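Local coordinates for protein BIM1 (Saccharomyces cerevisiae, PDB 4E61) that binds microtubules, notably at their plus ends, and is represented here by its dimeric C-terminal EB1-like motif, at residues D60-G65 / A84-V89. Numbering follows the deposited sequence.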
loop_
_atom_site.group_PDB
_atom_site.type_symbol
_atom_site.label_atom_id
_atom_site.label_comp_id
_atom_site.label_asym_id
_atom_site.label_seq_id
_atom_site.Cartn_x
_atom_site.Cartn_y
_atom_site.Cartn_z
ATOM N N ASP A 60 8.096 16.068 26.662
ATOM C CA ASP A 60 8.560 17.405 26.999
ATOM C C ASP A 60 7.933 17.877 28.323
ATOM O O ASP A 60 8.651 18.429 29.147
ATOM C CB ASP A 60 8.304 18.383 25.837
ATOM C CG ASP A 60 9.126 18.101 24.582
ATOM O OD1 ASP A 60 9.984 17.168 24.617
ATOM O OD2 ASP A 60 8.901 18.792 23.557
ATOM N N LEU A 61 6.663 17.548 28.592
ATOM C CA LEU A 61 6.011 17.901 29.854
ATOM C C LEU A 61 6.512 17.047 31.038
ATOM O O LEU A 61 6.512 17.530 32.167
ATOM C CB LEU A 61 4.481 17.818 29.742
ATOM C CG LEU A 61 3.806 18.462 28.531
ATOM C CD1 LEU A 61 2.299 18.306 28.625
ATOM C CD2 LEU A 61 4.177 19.934 28.389
ATOM N N ILE A 62 6.919 15.784 30.793
ATOM C CA ILE A 62 7.452 14.904 31.844
ATOM C C ILE A 62 8.893 15.348 32.175
ATOM O O ILE A 62 9.248 15.436 33.357
ATOM C CB ILE A 62 7.343 13.381 31.504
ATOM C CG1 ILE A 62 5.882 12.959 31.197
ATOM C CG2 ILE A 62 7.926 12.520 32.644
ATOM C CD1 ILE A 62 5.734 11.709 30.335
ATOM N N ASN A 63 9.707 15.642 31.130
ATOM C CA ASN A 63 11.085 16.114 31.274
ATOM C C ASN A 63 11.119 17.489 31.958
ATOM O O ASN A 63 11.739 17.618 33.017
ATOM C CB ASN A 63 11.826 16.109 29.936
ATOM C CG ASN A 63 12.263 14.738 29.472
ATOM O OD1 ASN A 63 12.221 13.745 30.216
ATOM N ND2 ASN A 63 12.709 14.658 28.222
ATOM N N GLU A 64 10.404 18.488 31.404
ATOM C CA GLU A 64 10.291 19.809 32.038
ATOM C C GLU A 64 9.147 19.656 33.046
ATOM O O GLU A 64 7.996 19.893 32.678
ATOM C CB GLU A 64 9.916 20.914 31.021
ATOM C CG GLU A 64 10.721 20.961 29.733
ATOM C CD GLU A 64 9.910 21.353 28.509
ATOM O OE1 GLU A 64 8.667 21.485 28.619
ATOM O OE2 GLU A 64 10.527 21.551 27.438
ATOM N N GLY A 65 9.469 19.199 34.264
ATOM C CA GLY A 65 8.528 18.937 35.356
ATOM C C GLY A 65 7.291 19.815 35.429
ATOM O O GLY A 65 7.314 20.855 36.089
ATOM N N ALA A 84 4.276 5.262 35.699
ATOM C CA ALA A 84 3.705 4.327 34.716
ATOM C C ALA A 84 3.456 5.017 33.363
ATOM O O ALA A 84 3.541 4.359 32.322
ATOM C CB ALA A 84 2.411 3.727 35.246
ATOM N N LEU A 85 3.153 6.331 33.383
ATOM C CA LEU A 85 2.914 7.124 32.179
ATOM C C LEU A 85 4.174 7.194 31.297
ATOM O O LEU A 85 4.072 6.961 30.088
ATOM C CB LEU A 85 2.397 8.535 32.532
ATOM C CG LEU A 85 2.281 9.558 31.384
ATOM C CD1 LEU A 85 1.302 9.097 30.320
ATOM C CD2 LEU A 85 1.919 10.933 31.907
ATOM N N LEU A 86 5.351 7.497 31.908
ATOM C CA LEU A 86 6.640 7.599 31.212
ATOM C C LEU A 86 7.058 6.252 30.607
ATOM O O LEU A 86 7.596 6.211 29.503
ATOM C CB LEU A 86 7.725 8.162 32.145
ATOM C CG LEU A 86 9.089 8.455 31.508
ATOM C CD1 LEU A 86 9.028 9.657 30.530
ATOM C CD2 LEU A 86 10.135 8.674 32.573
ATOM N N ARG A 87 6.754 5.168 31.317
ATOM C CA ARG A 87 7.014 3.786 30.912
ATOM C C ARG A 87 6.226 3.487 29.634
ATOM O O ARG A 87 6.775 2.937 28.677
ATOM C CB ARG A 87 6.556 2.837 32.035
ATOM C CG ARG A 87 7.390 1.581 32.218
ATOM C CD ARG A 87 6.953 0.841 33.473
ATOM N NE ARG A 87 7.218 1.615 34.686
ATOM C CZ ARG A 87 6.444 1.603 35.769
ATOM N NH1 ARG A 87 5.357 0.841 35.810
ATOM N NH2 ARG A 87 6.753 2.352 36.821
ATOM N N PHE A 88 4.950 3.883 29.619
ATOM C CA PHE A 88 4.063 3.694 28.482
ATOM C C PHE A 88 4.514 4.564 27.328
ATOM O O PHE A 88 4.631 4.052 26.218
ATOM C CB PHE A 88 2.603 3.980 28.867
ATOM C CG PHE A 88 1.618 3.718 27.757
ATOM C CD1 PHE A 88 1.140 2.441 27.521
ATOM C CD2 PHE A 88 1.201 4.744 26.916
ATOM C CE1 PHE A 88 0.223 2.204 26.492
ATOM C CE2 PHE A 88 0.305 4.497 25.870
ATOM C CZ PHE A 88 -0.184 3.233 25.673
ATOM N N VAL A 89 4.806 5.855 27.592
ATOM C CA VAL A 89 5.274 6.811 26.585
ATOM C C VAL A 89 6.544 6.289 25.917
ATOM O O VAL A 89 6.638 6.357 24.691
ATOM C CB VAL A 89 5.404 8.269 27.128
ATOM C CG1 VAL A 89 6.092 9.182 26.121
ATOM C CG2 VAL A 89 4.047 8.848 27.484
#
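Ile62, in the last turn of helix 2-63, reaches across to Leu85, Leu86 and Val89 at the start of helix 84-101. The CA of Ile62 lies 7.4 Å from the CA of Leu86, a spacing that branched aliphatic side chains can fill. From CB, which points at the second helix, the side chain forks. CG2 of Ile62, the short branch, lies anti to the backbone N and meets CD1 of Leu86 at 3.7 Å. The long branch leaves through CG1, which is turned anti to the carbonyl carbon (chi1 -56°), and ends in CD1. CD1 of Ile62 lies 3.9 Å from CD1 of Leu86, so both branches of the isoleucine touch one leucine methyl. CD1 of Ile62 also approaches CD2 of Leu85 at 4.2 Å and, more loosely, CG2 of Val89 at 4.4 Å. Leucine suits positions 85 and 86 because its branch point is CG, one carbon further out than in a beta-branched residue: with CG anti to the backbone N (chi1 -174° in Leu86), a methyl is carried out to the isoleucine. Val89, one turn beyond Leu85, is shorter and buried; it also packs on Val55, Thr58 and Gln59 of the long helix. Leu85 and Val89 both touch Phe88 of the second subunit, which joins this pair of helices to the dimer interface. The pairing brings helix 84-101 back against the end of the coiled-coil helix, the folding back from which EB1-like motifs build their four-helix bundle. No hydrogen bond or salt bridge joins the two segments, so their hold on each other rests on methyl-to-methyl dispersion and the shielding of aliphatic surface from water.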